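Local coordinates for protein thiol-activated cytolysin (PDB 6NAL) that probably forms pores in target membranes, as a Gram-negative bacterial member of the cholesterol-dependent cytolysin family, at residues P64-V78 with D85-R97. Sequence-based numbering, arbitrary orientation.
Sequences PSAYEDVTYPGALLV and DGKPQELAVDKDR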
ATOM      1  N   PRO A  64      -3.924 -28.342 -28.861  1.00 37.63           N
ATOM      2  CA  PRO A  64      -2.745 -27.846 -29.576  1.00 38.25           C
ATOM      3  C   PRO A  64      -2.926 -27.910 -31.085  1.00 44.78           C
ATOM      4  O   PRO A  64      -3.541 -28.832 -31.628  1.00 49.37           O
ATOM      5  CB  PRO A  64      -1.609 -28.765 -29.102  1.00 47.39           C
ATOM      6  CG  PRO A  64      -2.149 -29.501 -27.911  1.00 40.68           C
ATOM      7  CD  PRO A  64      -3.662 -29.570 -28.103  1.00 37.61           C
ATOM      8  N   SER A  65      -2.376 -26.902 -31.754  1.00 46.94           N
ATOM      9  CA  SER A  65      -2.382 -26.825 -33.212  1.00 49.04           C
ATOM     10  C   SER A  65      -1.883 -28.111 -33.872  1.00 51.99           C
ATOM     11  O   SER A  65      -2.358 -28.502 -34.942  1.00 51.12           O
ATOM     12  CB  SER A  65      -1.481 -25.669 -33.641  1.00 58.48           C
ATOM     13  OG  SER A  65      -0.113 -26.011 -33.352  1.00 79.61           O
ATOM     14  N   ALA A  66      -0.901 -28.756 -33.277  1.00 52.05           N
ATOM     15  CA  ALA A  66      -0.231 -29.870 -33.931  1.00 55.24           C
ATOM     16  C   ALA A  66      -0.793 -31.201 -33.498  1.00 52.03           C
ATOM     17  O   ALA A  66      -0.362 -32.231 -34.013  1.00 48.16           O
ATOM     18  CB  ALA A  66       1.280 -29.846 -33.651  1.00 52.54           C
ATOM     19  N   TYR A  67      -1.751 -31.200 -32.573  1.00 51.00           N
ATOM     20  CA  TYR A  67      -2.392 -32.431 -32.139  1.00 40.36           C
ATOM     21  C   TYR A  67      -3.913 -32.365 -32.222  1.00 38.85           C
ATOM     22  O   TYR A  67      -4.591 -32.997 -31.407  1.00 42.60           O
ATOM     23  CB  TYR A  67      -1.980 -32.770 -30.712  1.00 44.77           C
ATOM     24  CG  TYR A  67      -0.510 -33.019 -30.533  1.00 49.46           C
ATOM     25  CD1 TYR A  67       0.402 -31.967 -30.492  1.00 47.19           C
ATOM     26  CD2 TYR A  67      -0.026 -34.309 -30.375  1.00 43.86           C
ATOM     27  CE1 TYR A  67       1.753 -32.205 -30.317  1.00 44.57           C
ATOM     28  CE2 TYR A  67       1.321 -34.544 -30.187  1.00 42.64           C
ATOM     29  CZ  TYR A  67       2.190 -33.483 -30.167  1.00 43.20           C
ATOM     30  OH  TYR A  67       3.500 -33.726 -30.005  1.00 56.67           O
ATOM     31  N   GLU A  68      -4.460 -31.601 -33.181  1.00 42.58           N
ATOM     32  CA  GLU A  68      -5.905 -31.599 -33.409  1.00 49.04           C
ATOM     33  C   GLU A  68      -6.410 -32.998 -33.763  1.00 46.19           C
ATOM     34  O   GLU A  68      -7.494 -33.401 -33.329  1.00 42.60           O
ATOM     35  CB  GLU A  68      -6.306 -30.638 -34.542  1.00 43.81           C
ATOM     36  CG  GLU A  68      -5.753 -29.202 -34.479  1.00 58.16           C
ATOM     37  CD  GLU A  68      -6.601 -28.185 -35.303  1.00 67.47           C
ATOM     38  OE1 GLU A  68      -7.438 -28.617 -36.168  1.00 66.26           O
ATOM     39  OE2 GLU A  68      -6.415 -26.955 -35.066  1.00 56.61           O
ATOM     40  N   ASP A  69      -5.638 -33.755 -34.545  1.00 47.13           N
ATOM     41  CA  ASP A  69      -6.052 -35.099 -34.973  1.00 40.76           C
ATOM     42  C   ASP A  69      -5.928 -36.149 -33.880  1.00 40.20           C
ATOM     43  O   ASP A  69      -6.295 -37.292 -34.120  1.00 36.81           O
ATOM     44  CB  ASP A  69      -5.241 -35.535 -36.176  1.00 38.06           C
ATOM     45  CG  ASP A  69      -3.754 -35.780 -35.832  1.00 58.41           C
ATOM     46  OD1 ASP A  69      -3.269 -35.379 -34.726  1.00 54.91           O
ATOM     47  OD2 ASP A  69      -3.072 -36.376 -36.693  1.00 55.79           O
ATOM     48  N   VAL A  70      -5.529 -35.769 -32.667  1.00 43.40           N
ATOM     49  CA  VAL A  70      -5.416 -36.674 -31.526  1.00 46.58           C
ATOM     50  C   VAL A  70      -6.299 -36.264 -30.355  1.00 42.61           C
ATOM     51  O   VAL A  70      -6.407 -37.019 -29.371  1.00 34.61           O
ATOM     52  CB  VAL A  70      -3.940 -36.769 -31.091  1.00 48.71           C
ATOM     53  CG1 VAL A  70      -3.783 -37.209 -29.687  1.00 54.94           C
ATOM     54  CG2 VAL A  70      -3.224 -37.694 -32.065  1.00 48.56           C
ATOM     55  N   THR A  71      -6.996 -35.139 -30.456  1.00 36.29           N
ATOM     56  CA  THR A  71      -7.763 -34.656 -29.326  1.00 37.52           C
ATOM     57  C   THR A  71      -9.182 -34.366 -29.732  1.00 34.63           C
ATOM     58  O   THR A  71      -9.787 -33.375 -29.302  1.00 38.50           O
ATOM     59  CB  THR A  71      -7.170 -33.386 -28.734  1.00 38.71           C
ATOM     60  OG1 THR A  71      -7.065 -32.412 -29.768  1.00 42.53           O
ATOM     61  CG2 THR A  71      -5.842 -33.597 -28.182  1.00 31.96           C
ATOM     62  N   TYR A  72      -9.700 -35.166 -30.596  1.00 34.14           N
ATOM     63  CA  TYR A  72     -11.073 -35.056 -31.063  1.00 29.25           C
ATOM     64  C   TYR A  72     -12.008 -35.796 -30.118  1.00 31.20           C
ATOM     65  O   TYR A  72     -11.590 -36.667 -29.324  1.00 33.12           O
ATOM     66  CB  TYR A  72     -11.199 -35.623 -32.497  1.00 39.11           C
ATOM     67  CG  TYR A  72     -10.696 -37.066 -32.595  1.00 35.85           C
ATOM     68  CD1 TYR A  72      -9.346 -37.339 -32.806  1.00 35.95           C
ATOM     69  CD2 TYR A  72     -11.552 -38.145 -32.411  1.00 38.03           C
ATOM     70  CE1 TYR A  72      -8.862 -38.660 -32.869  1.00 40.90           C
ATOM     71  CE2 TYR A  72     -11.074 -39.447 -32.439  1.00 39.46           C
ATOM     72  CZ  TYR A  72      -9.725 -39.685 -32.672  1.00 38.27           C
ATOM     73  OH  TYR A  72      -9.220 -40.941 -32.729  1.00 40.11           O
ATOM     74  N   PRO A  73     -13.291 -35.486 -30.190  1.00 27.41           N
ATOM     75  CA  PRO A  73     -14.234 -36.123 -29.274  1.00 29.41           C
ATOM     76  C   PRO A  73     -14.210 -37.626 -29.469  1.00 33.26           C
ATOM     77  O   PRO A  73     -14.335 -38.119 -30.588  1.00 34.57           O
ATOM     78  CB  PRO A  73     -15.595 -35.512 -29.660  1.00 29.69           C
ATOM     79  CG  PRO A  73     -15.265 -34.265 -30.357  1.00 28.93           C
ATOM     80  CD  PRO A  73     -13.885 -34.384 -30.963  1.00 24.03           C
ATOM     81  N   GLY A  74     -14.084 -38.354 -28.367  1.00 36.83           N
ATOM     82  CA  GLY A  74     -13.989 -39.788 -28.417  1.00 33.47           C
ATOM     83  C   GLY A  74     -12.604 -40.332 -28.673  1.00 36.22           C
ATOM     84  O   GLY A  74     -12.447 -41.562 -28.783  1.00 36.45           O
ATOM     85  N   ALA A  75     -11.593 -39.475 -28.787  1.00 36.34           N
ATOM     86  CA  ALA A  75     -10.227 -40.007 -28.847  1.00 40.44           C
ATOM     87  C   ALA A  75      -9.875 -40.666 -27.519  1.00 41.12           C
ATOM     88  O   ALA A  75     -10.549 -40.459 -26.497  1.00 37.95           O
ATOM     89  CB  ALA A  75      -9.205 -38.908 -29.163  1.00 34.59           C
ATOM     90  N   LEU A  76      -8.821 -41.489 -27.542  1.00 41.29           N
ATOM     91  CA  LEU A  76      -8.229 -42.044 -26.330  1.00 38.71           C
ATOM     92  C   LEU A  76      -6.786 -41.581 -26.215  1.00 39.67           C
ATOM     93  O   LEU A  76      -6.095 -41.377 -27.223  1.00 37.40           O
ATOM     94  CB  LEU A  76      -8.277 -43.534 -26.332  1.00 44.95           C
ATOM     95  CG  LEU A  76      -9.674 -44.135 -26.218  1.00 42.56           C
ATOM     96  CD1 LEU A  76      -9.437 -45.666 -26.331  1.00 42.47           C
ATOM     97  CD2 LEU A  76     -10.382 -43.794 -24.960  1.00 40.35           C
ATOM     98  N   LEU A  77      -6.343 -41.381 -24.982  1.00 33.49           N
ATOM     99  CA  LEU A  77      -5.011 -40.855 -24.738  1.00 39.06           C
ATOM    100  C   LEU A  77      -4.420 -41.619 -23.579  1.00 35.59           C
ATOM    101  O   LEU A  77      -5.170 -42.192 -22.785  1.00 33.64           O
ATOM    102  CB  LEU A  77      -5.035 -39.371 -24.371  1.00 37.19           C
ATOM    103  CG  LEU A  77      -5.606 -38.417 -25.396  1.00 39.71           C
ATOM    104  CD1 LEU A  77      -5.885 -37.069 -24.712  1.00 36.69           C
ATOM    105  CD2 LEU A  77      -4.599 -38.292 -26.583  1.00 34.02           C
ATOM    106  N   VAL A  78      -3.084 -41.580 -23.442  1.00 31.61           N
ATOM    107  CA  VAL A  78      -2.447 -42.021 -22.196  1.00 40.67           C
ATOM    108  C   VAL A  78      -2.147 -40.793 -21.328  1.00 35.72           C
ATOM    109  O   VAL A  78      -1.496 -39.836 -21.760  1.00 37.23           O
ATOM    110  CB  VAL A  78      -1.186 -42.894 -22.419  1.00 47.63           C
ATOM    111  CG1 VAL A  78      -1.416 -43.956 -23.515  1.00 54.16           C
ATOM    112  CG2 VAL A  78       0.053 -42.086 -22.725  1.00 54.99           C
ATOM    113  N   ASP A  85       1.588 -29.892 -21.037  1.00 48.07           N
ATOM    114  CA  ASP A  85       2.554 -29.106 -21.808  1.00 46.30           C
ATOM    115  C   ASP A  85       2.233 -29.047 -23.303  1.00 49.44           C
ATOM    116  O   ASP A  85       3.105 -28.662 -24.098  1.00 48.52           O
ATOM    117  CB  ASP A  85       3.985 -29.685 -21.646  1.00 54.05           C
ATOM    118  CG  ASP A  85       4.382 -29.955 -20.159  1.00 62.80           C
ATOM    119  OD1 ASP A  85       4.052 -29.116 -19.284  1.00 71.90           O
ATOM    120  OD2 ASP A  85       5.038 -30.997 -19.867  1.00 61.36           O
ATOM    121  N   GLY A  86       1.051 -29.502 -23.723  1.00 48.25           N
ATOM    122  CA  GLY A  86       0.688 -29.400 -25.132  1.00 41.57           C
ATOM    123  C   GLY A  86       1.126 -30.519 -26.050  1.00 48.89           C
ATOM    124  O   GLY A  86       1.102 -30.323 -27.286  1.00 39.13           O
ATOM    125  N   LYS A  87       1.511 -31.684 -25.495  1.00 39.40           N
ATOM    126  CA  LYS A  87       1.896 -32.867 -26.278  1.00 47.01           C
ATOM    127  C   LYS A  87       1.153 -34.122 -25.814  1.00 38.79           C
ATOM    128  O   LYS A  87       1.730 -35.050 -25.229  1.00 44.09           O
ATOM    129  CB  LYS A  87       3.405 -33.056 -26.208  1.00 48.49           C
ATOM    130  CG  LYS A  87       4.148 -31.929 -26.899  1.00 53.83           C
ATOM    131  CD  LYS A  87       5.648 -32.041 -26.711  1.00 57.84           C
ATOM    132  CE  LYS A  87       6.409 -30.909 -27.423  1.00 68.10           C
ATOM    133  NZ  LYS A  87       6.057 -29.500 -26.986  1.00 69.28           N
ATOM    134  N   PRO A  88      -0.142 -34.186 -26.074  1.00 38.27           N
ATOM    135  CA  PRO A  88      -0.909 -35.367 -25.664  1.00 39.78           C
ATOM    136  C   PRO A  88      -0.477 -36.599 -26.454  1.00 38.55           C
ATOM    137  O   PRO A  88      -0.120 -36.519 -27.634  1.00 33.34           O
ATOM    138  CB  PRO A  88      -2.363 -34.971 -25.952  1.00 38.02           C
ATOM    139  CG  PRO A  88      -2.250 -34.034 -27.099  1.00 32.28           C
ATOM    140  CD  PRO A  88      -0.931 -33.265 -26.911  1.00 38.42           C
ATOM    141  N   GLN A  89      -0.490 -37.738 -25.770  1.00 35.98           N
ATOM    142  CA  GLN A  89       0.056 -38.982 -26.282  1.00 37.71           C
ATOM    143  C   GLN A  89      -1.128 -39.840 -26.715  1.00 34.80           C
ATOM    144  O   GLN A  89      -1.918 -40.314 -25.877  1.00 33.76           O
ATOM    145  CB  GLN A  89       0.916 -39.685 -25.221  1.00 45.19           C
ATOM    146  CG  GLN A  89       1.568 -40.967 -25.746  1.00 46.85           C
ATOM    147  CD  GLN A  89       2.324 -41.780 -24.688  1.00 46.29           C
ATOM    148  OE1 GLN A  89       2.722 -41.259 -23.641  1.00 49.00           O
ATOM    149  NE2 GLN A  89       2.501 -43.088 -24.961  1.00 56.45           N
ATOM    150  N   GLU A  90      -1.261 -40.009 -28.025  1.00 38.41           N
ATOM    151  CA  GLU A  90      -2.270 -40.897 -28.586  1.00 37.84           C
ATOM    152  C   GLU A  90      -2.132 -42.329 -28.061  1.00 47.30           C
ATOM    153  O   GLU A  90      -1.030 -42.846 -27.861  1.00 44.45           O
ATOM    154  CB  GLU A  90      -2.149 -40.862 -30.094  1.00 37.31           C
ATOM    155  CG  GLU A  90      -3.279 -41.535 -30.886  1.00 54.39           C
ATOM    156  CD  GLU A  90      -3.021 -41.445 -32.409  1.00 70.42           C
ATOM    157  OE1 GLU A  90      -1.822 -41.319 -32.779  1.00 66.56           O
ATOM    158  OE2 GLU A  90      -3.999 -41.470 -33.212  1.00 75.08           O
ATOM    159  N   LEU A  91      -3.280 -42.929 -27.771  1.00 45.51           N
ATOM    160  CA  LEU A  91      -3.426 -44.349 -27.473  1.00 46.02           C
ATOM    161  C   LEU A  91      -3.970 -45.007 -28.735  1.00 49.08           C
ATOM    162  O   LEU A  91      -5.179 -45.071 -28.949  1.00 45.53           O
ATOM    163  CB  LEU A  91      -4.366 -44.544 -26.296  1.00 41.73           C
ATOM    164  CG  LEU A  91      -4.720 -46.001 -26.042  1.00 47.27           C
ATOM    165  CD1 LEU A  91      -3.401 -46.749 -25.905  1.00 42.70           C
ATOM    166  CD2 LEU A  91      -5.533 -46.179 -24.823  1.00 42.93           C
ATOM    167  N   ALA A  92      -3.070 -45.476 -29.584  1.00 59.17           N
ATOM    168  CA  ALA A  92      -3.443 -45.936 -30.927  1.00 64.62           C
ATOM    169  C   ALA A  92      -3.801 -47.420 -30.886  1.00 62.35           C
ATOM    170  O   ALA A  92      -2.939 -48.307 -30.963  1.00 65.14           O
ATOM    171  CB  ALA A  92      -2.319 -45.658 -31.919  1.00 56.70           C
ATOM    172  N   VAL A  93      -5.098 -47.691 -30.749  1.00 64.58           N
ATOM    173  CA  VAL A  93      -5.633 -49.043 -30.869  1.00 62.03           C
ATOM    174  C   VAL A  93      -6.949 -48.993 -31.640  1.00 58.35           C
ATOM    175  O   VAL A  93      -7.511 -47.927 -31.903  1.00 57.24           O
ATOM    176  CB  VAL A  93      -5.830 -49.726 -29.496  1.00 52.76           C
ATOM    177  CG1 VAL A  93      -4.485 -50.066 -28.872  1.00 61.70           C
ATOM    178  CG2 VAL A  93      -6.623 -48.861 -28.550  1.00 65.03           C
ATOM    179  N   ASP A  94      -7.440 -50.165 -32.007  1.00 57.69           N
ATOM    180  CA  ASP A  94      -8.676 -50.242 -32.773  1.00 56.76           C
ATOM    181  C   ASP A  94      -9.853 -50.121 -31.827  1.00 46.03           C
ATOM    182  O   ASP A  94      -9.845 -50.689 -30.729  1.00 46.51           O
ATOM    183  CB  ASP A  94      -8.733 -51.559 -33.546  1.00 58.59           C
ATOM    184  CG  ASP A  94      -7.617 -51.670 -34.568  1.00 68.53           C
ATOM    185  OD1 ASP A  94      -7.390 -50.657 -35.271  1.00 70.63           O
ATOM    186  OD2 ASP A  94      -6.970 -52.743 -34.669  1.00 78.20           O
ATOM    187  N   LYS A  95     -10.879 -49.413 -32.267  1.00 43.09           N
ATOM    188  CA  LYS A  95     -11.996 -49.122 -31.389  1.00 52.65           C
ATOM    189  C   LYS A  95     -13.329 -49.530 -32.001  1.00 44.14           C
ATOM    190  O   LYS A  95     -13.449 -49.738 -33.207  1.00 48.03           O
ATOM    191  CB  LYS A  95     -12.013 -47.632 -31.039  1.00 58.67           C
ATOM    192  CG  LYS A  95     -10.808 -47.168 -30.215  1.00 56.23           C
ATOM    193  CD  LYS A  95     -10.817 -45.680 -30.017  1.00 54.02           C
ATOM    194  CE  LYS A  95      -9.940 -44.973 -31.022  1.00 55.87           C
ATOM    195  NZ  LYS A  95      -9.903 -43.533 -30.631  1.00 57.84           N
ATOM    196  N   ASP A  96     -14.322 -49.675 -31.132  1.00 48.37           N
ATOM    197  CA  ASP A  96     -15.706 -49.884 -31.525  1.00 62.15           C
ATOM    198  C   ASP A  96     -16.472 -48.558 -31.484  1.00 60.36           C
ATOM    199  O   ASP A  96     -15.896 -47.505 -31.188  1.00 55.62           O
ATOM    200  CB  ASP A  96     -16.365 -50.931 -30.622  1.00 65.99           C
ATOM    201  CG  ASP A  96     -17.476 -51.740 -31.345  1.00 79.59           C
ATOM    202  OD1 ASP A  96     -17.810 -51.456 -32.527  1.00 79.36           O
ATOM    203  OD2 ASP A  96     -18.031 -52.666 -30.712  1.00 83.07           O
ATOM    204  N   ARG A  97     -17.790 -48.621 -31.735  1.00 53.48           N
ATOM    205  CA  ARG A  97     -18.603 -47.441 -32.009  1.00 58.98           C
ATOM    206  C   ARG A  97     -18.932 -46.673 -30.735  1.00 51.66           C
ATOM    207  O   ARG A  97     -19.090 -47.248 -29.656  1.00 56.91           O
ATOM    208  CB  ARG A  97     -19.906 -47.828 -32.727  1.00 63.22           C
ATOM    209  CG  ARG A  97     -19.740 -48.573 -34.083  1.00 66.17           C
ATOM    210  CD  ARG A  97     -20.959 -48.447 -35.042  1.00 63.08           C
ATOM    211  NE  ARG A  97     -22.281 -48.479 -34.396  1.00 74.18           N
ATOM    212  CZ  ARG A  97     -22.759 -49.485 -33.649  1.00 84.64           C
ATOM    213  NH1 ARG A  97     -22.028 -50.580 -33.431  1.00 84.25           N
ATOM    214  NH2 ARG A  97     -23.981 -49.397 -33.113  1.00 72.33           N
TER
HETATM  215  O   HOH W   1      -6.363 -40.804 -31.976  1.00 48.07           O
HETATM  216  O   HOH W   2      -7.577 -42.957 -29.850  1.00 42.44           O
HETATM  217  O   HOH W   3      -0.513 -37.576 -22.578  1.00 46.95           O
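P88 sets its CD over one face of Y67, toward the rim, 3.9 Å from the ring centroid in a CH-pi contact. K87 CA sits over the same face, nearer the hydroxyl end. Y67 CG stands anti to its carbonyl carbon (chi1 -62°), which brings the ring across the backbone of 86-88. The rest of P88 is wedged between side chains of 64-78. Its CG meets T71 CG2 at 3.8 Å, and its CB faces L77 CD2. T71 is itself tied back, its OG1 donating to Y67 O. Further along, both methyls of V70 rest against the extended chain of E90. The E90 carboxylate takes a bond from a water that also joins Y72 OH.

Two backbone bonds cross where strand 76-78 runs antiparallel to weakly bonded strand 89-90. V78 N reaches Q89 O at 3.0 Å, and L91 N reaches L76 O at 3.3 Å, from well above the carbonyl plane. Beside them L91 CB packs on L76 CB. The K95 chain runs antiparallel to that of L76, with K95 CD 3.9 Å from L76 CD1. K95 NZ bonds P116 O; a water held by L76 N lies doubtfully close to it.

A Schellman motif with G86 at its C-prime position ends helix 81-84, which joins the two strands. Strand 76-78 lies between 89-90 and the long strand 232-250, while Y336 of strand 332-340 packs on T71, L77 and P88.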